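Local coordinates for uncharacterized protein (Clostridium sporogenes, PDB 4Q0Y), which is of unknown function but adopts a hot-dog, thioesterase-like fold and pairs with a second copy of itself, at residues M3-S9 with P74-E80; Y92-G96 with L123-F127. Residue numbers count along the deposited sequence, not the author numbering.

Interaction 1 of 2, residues M3-S9 with P74-E80; sequences MEISSLS and PNLKYVE. With CD (cadmium ion), chain M.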
loop_
_atom_site.group_PDB
_atom_site.type_symbol
_atom_site.label_atom_id
_atom_site.label_comp_id
_atom_site.label_asym_id
_atom_site.label_seq_id
_atom_site.Cartn_x
_atom_site.Cartn_y
_atom_site.Cartn_z
HETATM N N MSE B 3 7.180 -13.336 -6.327
HETATM C CA MSE B 3 5.691 -13.231 -6.419
HETATM C C MSE B 3 5.164 -12.059 -5.614
HETATM O O MSE B 3 5.210 -12.074 -4.384
HETATM C CB MSE B 3 5.033 -14.511 -5.951
HETATM C CG MSE B 3 5.415 -15.717 -6.790
HETATM SE SE MSE B 3 4.354 -17.286 -6.224
HETATM C CE MSE B 3 3.212 -16.665 -4.727
ATOM N N GLU B 4 4.659 -11.038 -6.307
ATOM C CA GLU B 4 4.124 -9.803 -5.685
ATOM C C GLU B 4 2.662 -9.612 -6.108
ATOM O O GLU B 4 2.416 -9.662 -7.326
ATOM C CB GLU B 4 4.946 -8.570 -6.171
ATOM C CG GLU B 4 4.809 -7.303 -5.302
ATOM C CD GLU B 4 5.561 -7.382 -3.972
ATOM O OE1 GLU B 4 6.217 -8.401 -3.657
ATOM O OE2 GLU B 4 5.522 -6.394 -3.227
ATOM N N ILE B 5 1.750 -9.317 -5.150
ATOM C CA ILE B 5 0.340 -9.026 -5.458
ATOM C C ILE B 5 0.283 -7.669 -6.121
ATOM O O ILE B 5 0.734 -6.662 -5.543
ATOM C CB ILE B 5 -0.605 -8.982 -4.234
ATOM C CG1 ILE B 5 -0.580 -10.314 -3.477
ATOM C CG2 ILE B 5 -2.059 -8.659 -4.665
ATOM C CD1 ILE B 5 -1.164 -10.241 -2.077
ATOM N N SER B 6 -0.274 -7.636 -7.327
ATOM C CA SER B 6 -0.427 -6.383 -8.069
ATOM C C SER B 6 -1.774 -5.752 -7.824
ATOM O O SER B 6 -1.872 -4.515 -7.840
ATOM C CB SER B 6 -0.202 -6.543 -9.577
ATOM O OG SER B 6 -0.959 -7.617 -10.081
ATOM N N SER B 7 -2.821 -6.572 -7.675
ATOM C CA SER B 7 -4.178 -6.054 -7.439
ATOM C C SER B 7 -5.069 -7.111 -6.822
ATOM O O SER B 7 -4.799 -8.313 -6.982
ATOM C CB SER B 7 -4.804 -5.549 -8.744
ATOM O OG SER B 7 -4.962 -6.588 -9.723
ATOM N N LEU B 8 -6.116 -6.662 -6.120
ATOM C CA LEU B 8 -7.222 -7.522 -5.667
ATOM C C LEU B 8 -8.476 -7.096 -6.385
ATOM O O LEU B 8 -8.730 -5.902 -6.499
ATOM C CB LEU B 8 -7.507 -7.356 -4.179
ATOM C CG LEU B 8 -6.678 -8.197 -3.233
ATOM C CD1 LEU B 8 -5.205 -7.929 -3.364
ATOM C CD2 LEU B 8 -7.157 -7.909 -1.825
ATOM N N SER B 9 -9.252 -8.062 -6.846
ATOM C CA SER B 9 -10.535 -7.794 -7.518
ATOM C C SER B 9 -11.697 -7.862 -6.528
ATOM O O SER B 9 -12.672 -7.142 -6.685
ATOM C CB SER B 9 -10.745 -8.744 -8.682
ATOM O OG SER B 9 -10.616 -10.090 -8.248
ATOM N N PRO B 74 -9.320 -13.557 -0.574
ATOM C CA PRO B 74 -8.947 -12.476 -1.480
ATOM C C PRO B 74 -8.641 -13.048 -2.855
ATOM O O PRO B 74 -7.874 -14.025 -2.963
ATOM C CB PRO B 74 -7.682 -11.874 -0.841
ATOM C CG PRO B 74 -7.131 -12.948 0.005
ATOM C CD PRO B 74 -8.325 -13.720 0.512
ATOM N N ASN B 75 -9.274 -12.473 -3.870
ATOM C CA ASN B 75 -9.103 -12.845 -5.253
ATOM C C ASN B 75 -8.213 -11.797 -5.881
ATOM O O ASN B 75 -8.487 -10.599 -5.779
ATOM C CB ASN B 75 -10.462 -12.913 -5.939
ATOM C CG ASN B 75 -11.327 -13.979 -5.332
ATOM O OD1 ASN B 75 -10.955 -15.149 -5.330
ATOM N ND2 ASN B 75 -12.430 -13.580 -4.731
ATOM N N LEU B 76 -7.115 -12.241 -6.474
ATOM C CA LEU B 76 -6.036 -11.341 -6.802
ATOM C C LEU B 76 -5.303 -11.656 -8.082
ATOM O O LEU B 76 -5.456 -12.734 -8.673
ATOM C CB LEU B 76 -5.071 -11.296 -5.619
ATOM C CG LEU B 76 -4.474 -12.643 -5.179
ATOM C CD1 LEU B 76 -3.292 -13.078 -6.024
ATOM C CD2 LEU B 76 -4.113 -12.559 -3.698
ATOM N N LYS B 77 -4.486 -10.702 -8.479
ATOM C CA LYS B 77 -3.498 -10.885 -9.559
ATOM C C LYS B 77 -2.141 -10.686 -8.950
ATOM O O LYS B 77 -1.990 -9.805 -8.088
ATOM C CB LYS B 77 -3.689 -9.893 -10.700
ATOM C CG LYS B 77 -5.013 -10.101 -11.370
ATOM C CD LYS B 77 -5.299 -9.167 -12.523
ATOM C CE LYS B 77 -6.682 -9.554 -13.065
ATOM N NZ LYS B 77 -6.618 -10.651 -14.079
ATOM N N TYR B 78 -1.166 -11.474 -9.415
ATOM C CA TYR B 78 0.222 -11.314 -9.023
ATOM C C TYR B 78 1.184 -11.418 -10.180
ATOM O O TYR B 78 0.858 -11.978 -11.226
ATOM C CB TYR B 78 0.542 -12.308 -7.903
ATOM C CG TYR B 78 0.510 -13.764 -8.300
ATOM C CD1 TYR B 78 -0.700 -14.488 -8.303
ATOM C CD2 TYR B 78 1.681 -14.431 -8.647
ATOM C CE1 TYR B 78 -0.726 -15.839 -8.645
ATOM C CE2 TYR B 78 1.672 -15.789 -9.007
ATOM C CZ TYR B 78 0.455 -16.488 -9.000
ATOM O OH TYR B 78 0.412 -17.826 -9.361
ATOM N N VAL B 79 2.382 -10.860 -9.983
ATOM C CA VAL B 79 3.410 -10.824 -10.991
ATOM C C VAL B 79 4.498 -11.821 -10.596
ATOM O O VAL B 79 4.932 -11.832 -9.441
ATOM C CB VAL B 79 4.017 -9.414 -11.155
ATOM C CG1 VAL B 79 5.238 -9.429 -12.048
ATOM C CG2 VAL B 79 2.969 -8.458 -11.709
ATOM N N GLU B 80 4.914 -12.616 -11.566
ATOM C CA GLU B 80 6.042 -13.539 -11.443
ATOM C C GLU B 80 6.675 -13.719 -12.818
ATOM O O GLU B 80 5.970 -13.920 -13.820
ATOM C CB GLU B 80 5.546 -14.861 -10.845
ATOM C CG GLU B 80 6.617 -15.924 -10.686
ATOM C CD GLU B 80 6.066 -17.252 -10.196
ATOM O OE1 GLU B 80 5.027 -17.286 -9.510
ATOM O OE2 GLU B 80 6.674 -18.293 -10.520
HETATM CD CD CD M . 4.904 -19.459 -8.887
HETATM O O HOH W 1 3.945 -20.354 -7.239
HETATM O O HOH W 2 6.918 -20.968 -9.146
#

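Interaction 2 of 2, residues Y92-G96 with L123-F127; sequences YILVG and LKEIF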
loop_
_atom_site.group_PDB
_atom_site.type_symbol
_atom_site.label_atom_id
_atom_site.label_comp_id
_atom_site.label_asym_id
_atom_site.label_seq_id
_atom_site.Cartn_x
_atom_site.Cartn_y
_atom_site.Cartn_z
ATOM N N TYR B 92 -7.889 -17.273 7.504
ATOM C CA TYR B 92 -8.717 -16.991 8.697
ATOM C C TYR B 92 -8.223 -15.657 9.223
ATOM O O TYR B 92 -7.011 -15.462 9.365
ATOM C CB TYR B 92 -8.591 -18.076 9.784
ATOM C CG TYR B 92 -8.563 -19.524 9.280
ATOM C CD1 TYR B 92 -9.387 -19.959 8.215
ATOM C CD2 TYR B 92 -7.770 -20.472 9.916
ATOM C CE1 TYR B 92 -9.359 -21.273 7.767
ATOM C CE2 TYR B 92 -7.738 -21.796 9.476
ATOM C CZ TYR B 92 -8.529 -22.187 8.399
ATOM O OH TYR B 92 -8.518 -23.488 7.970
ATOM N N ILE B 93 -9.144 -14.746 9.536
ATOM C CA ILE B 93 -8.747 -13.431 10.045
ATOM C C ILE B 93 -9.477 -13.132 11.344
ATOM O O ILE B 93 -10.675 -13.388 11.440
ATOM C CB ILE B 93 -8.900 -12.326 8.967
ATOM C CG1 ILE B 93 -8.172 -11.061 9.391
ATOM C CG2 ILE B 93 -10.363 -12.034 8.648
ATOM C CD1 ILE B 93 -7.769 -10.184 8.226
ATOM N N LEU B 94 -8.709 -12.669 12.344
ATOM C CA LEU B 94 -9.219 -12.313 13.667
ATOM C C LEU B 94 -8.787 -10.877 13.904
ATOM O O LEU B 94 -7.592 -10.606 14.023
ATOM C CB LEU B 94 -8.621 -13.245 14.704
ATOM C CG LEU B 94 -8.929 -14.724 14.539
ATOM C CD1 LEU B 94 -8.049 -15.538 15.489
ATOM C CD2 LEU B 94 -10.404 -14.997 14.771
ATOM N N VAL B 95 -9.746 -9.955 13.925
ATOM C CA VAL B 95 -9.464 -8.514 13.917
ATOM C C VAL B 95 -9.849 -7.871 15.245
ATOM O O VAL B 95 -11.033 -7.872 15.605
ATOM C CB VAL B 95 -10.207 -7.769 12.778
ATOM C CG1 VAL B 95 -9.884 -6.270 12.765
ATOM C CG2 VAL B 95 -9.896 -8.384 11.425
ATOM N N GLY B 96 -8.868 -7.281 15.932
ATOM C CA GLY B 96 -9.125 -6.447 17.080
ATOM C C GLY B 96 -9.480 -7.149 18.366
ATOM O O GLY B 96 -10.654 -7.190 18.765
ATOM N N LEU B 123 -7.618 -2.789 9.230
ATOM C CA LEU B 123 -8.474 -3.969 9.078
ATOM C C LEU B 123 -9.910 -3.714 9.508
ATOM O O LEU B 123 -10.841 -4.171 8.839
ATOM C CB LEU B 123 -7.908 -5.175 9.818
ATOM C CG LEU B 123 -6.621 -5.744 9.211
ATOM C CD1 LEU B 123 -5.996 -6.715 10.203
ATOM C CD2 LEU B 123 -6.865 -6.414 7.872
ATOM N N LYS B 124 -10.076 -2.944 10.590
ATOM C CA LYS B 124 -11.414 -2.496 11.020
ATOM C C LYS B 124 -12.140 -1.668 9.957
ATOM O O LYS B 124 -13.339 -1.842 9.771
ATOM C CB LYS B 124 -11.367 -1.777 12.370
ATOM C CG LYS B 124 -11.059 -2.753 13.505
ATOM C CD LYS B 124 -10.660 -2.112 14.823
ATOM C CE LYS B 124 -11.749 -1.245 15.413
ATOM N NZ LYS B 124 -11.327 -0.745 16.758
ATOM N N GLU B 125 -11.402 -0.825 9.225
ATOM C CA GLU B 125 -11.972 -0.073 8.100
ATOM C C GLU B 125 -12.408 -1.005 6.958
ATOM O O GLU B 125 -13.502 -0.836 6.391
ATOM C CB GLU B 125 -11.011 0.998 7.560
ATOM C CG GLU B 125 -10.758 2.116 8.555
ATOM C CD GLU B 125 -9.562 2.996 8.233
ATOM O OE1 GLU B 125 -8.908 2.825 7.182
ATOM O OE2 GLU B 125 -9.259 3.846 9.096
ATOM N N ILE B 126 -11.550 -1.961 6.627
ATOM C CA ILE B 126 -11.803 -2.904 5.524
ATOM C C ILE B 126 -13.029 -3.799 5.793
ATOM O O ILE B 126 -13.866 -4.008 4.876
ATOM C CB ILE B 126 -10.587 -3.809 5.241
ATOM C CG1 ILE B 126 -9.422 -2.962 4.739
ATOM C CG2 ILE B 126 -10.920 -4.923 4.239
ATOM C CD1 ILE B 126 -8.074 -3.631 4.909
ATOM N N PHE B 127 -13.132 -4.290 7.022
ATOM C CA PHE B 127 -14.176 -5.245 7.400
ATOM C C PHE B 127 -15.400 -4.617 8.094
ATOM O O PHE B 127 -16.263 -5.350 8.583
ATOM C CB PHE B 127 -13.564 -6.411 8.175
ATOM C CG PHE B 127 -12.670 -7.255 7.318
ATOM C CD1 PHE B 127 -13.232 -8.117 6.365
ATOM C CD2 PHE B 127 -11.284 -7.102 7.355
ATOM C CE1 PHE B 127 -12.428 -8.836 5.516
ATOM C CE2 PHE B 127 -10.469 -7.813 6.502
ATOM C CZ PHE B 127 -11.042 -8.695 5.581
#

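Interaction 1 of 2, residues M3-S9 with P74-E80
Segments 3-9 and 74-80 lie side by side as neighbouring antiparallel strands of the sheet, and a classic beta bulge shifts their register. Near the start of 3-9 and the end of 74-80, the backbone groups of E4 and V79 satisfy each other in a hydrogen-bonded pair: E4 N gives to V79 O at 3.2 Å and V79 N to E4 O at 2.9 Å. The carbonyl of K77 then serves two successive amides, S6 N at 2.9 Å and, weakly, S7 N at 3.4 Å to the same K77 O, so S6 and S7 both face K77. Beyond the bulge K77 N binds S7 O at 2.8 Å, and S9 N binds N75 O at 2.9 Å. Such long, paired antiparallel strands curled beside a helix are the frame of the hot-dog fold; here I5 and L8 lie on the side covered by helix 33-44, together with L76, whose CD2 is 4.1 Å from I5 CD1. Helix side chains also take up carbonyls, N44 that of I5 and K40 that of S6. The opposite face, with E4, S7 and V79, packs against the second subunit, where N82 accepts a hydrogen bond from K77 NZ; in its own chain K77 forms a salt bridge with D86. The side chain of N75 bonds to Q73, S10 and D12. M3, a selenomethionine, makes an oblique Met-aromatic contact, its SE 5.0 Å from the Y78 ring centroid. Both carboxylate oxygens of E80 bind a cadmium ion, E80 OE1 at 2.3 Å and E80 OE2 at 2.7 Å from CD, with two waters as further ligands.

Interaction 2 of 2, residues Y92-G96 with L123-F127
L123, in the last turn of helix 117-126, points at the strand and meets both of its inward residues: L123 CD2 lies 3.9 Å from I93 CD1, and L123 CB lies 3.7 Å from V95 CG1. K124 is turned sideways and adds the aliphatic part of its chain, K124 CG being 3.8 Å from V95 CG1. The sheet side follows the alternation of a beta strand, with I93 and V95 directed to the helix and L94 away from it, its side chain touching F16, A61, I63 and F66. In a hot-dog fold the antiparallel sheet curls round a long helix, here probably 33-44; helix 117-126 packs beside it on the same sheet, and this buried contact, made by carbon atoms alone, has no hydrogen bond across it. E125 and I126 face elsewhere, E125 in a salt bridge with K38 and I126 on F39 of helix 33-44. F127, where helical backbone angles end, keeps its amide bonded to L123 O, at 2.9 Å from F127 N, and turns its ring back to the strand, with F127 CE2 4.0 Å from I93 CD1.

In the fold
Interactions 1 and 2 lie on opposite sides of the chain's centre, 20 Å apart between centres and about 8 Å between nearest atoms. They come in series along the chain: 3-9 pairs with 74-80 before 92-96 meets 123-127. One antiparallel sheet carries both, since strand 83-95 follows strand 68-80 in the chain and lies next to it in the sheet. Interaction 1 joins two strands within the sheet; interaction 2 sets the C-terminal helix on it. Helix 33-44 reaches both, touching I5 and L8 in one and L123 in the other. Interaction 1 has one face on helix 33-44 and the other on the second subunit, whereas no other chain of the assembly touches interaction 2.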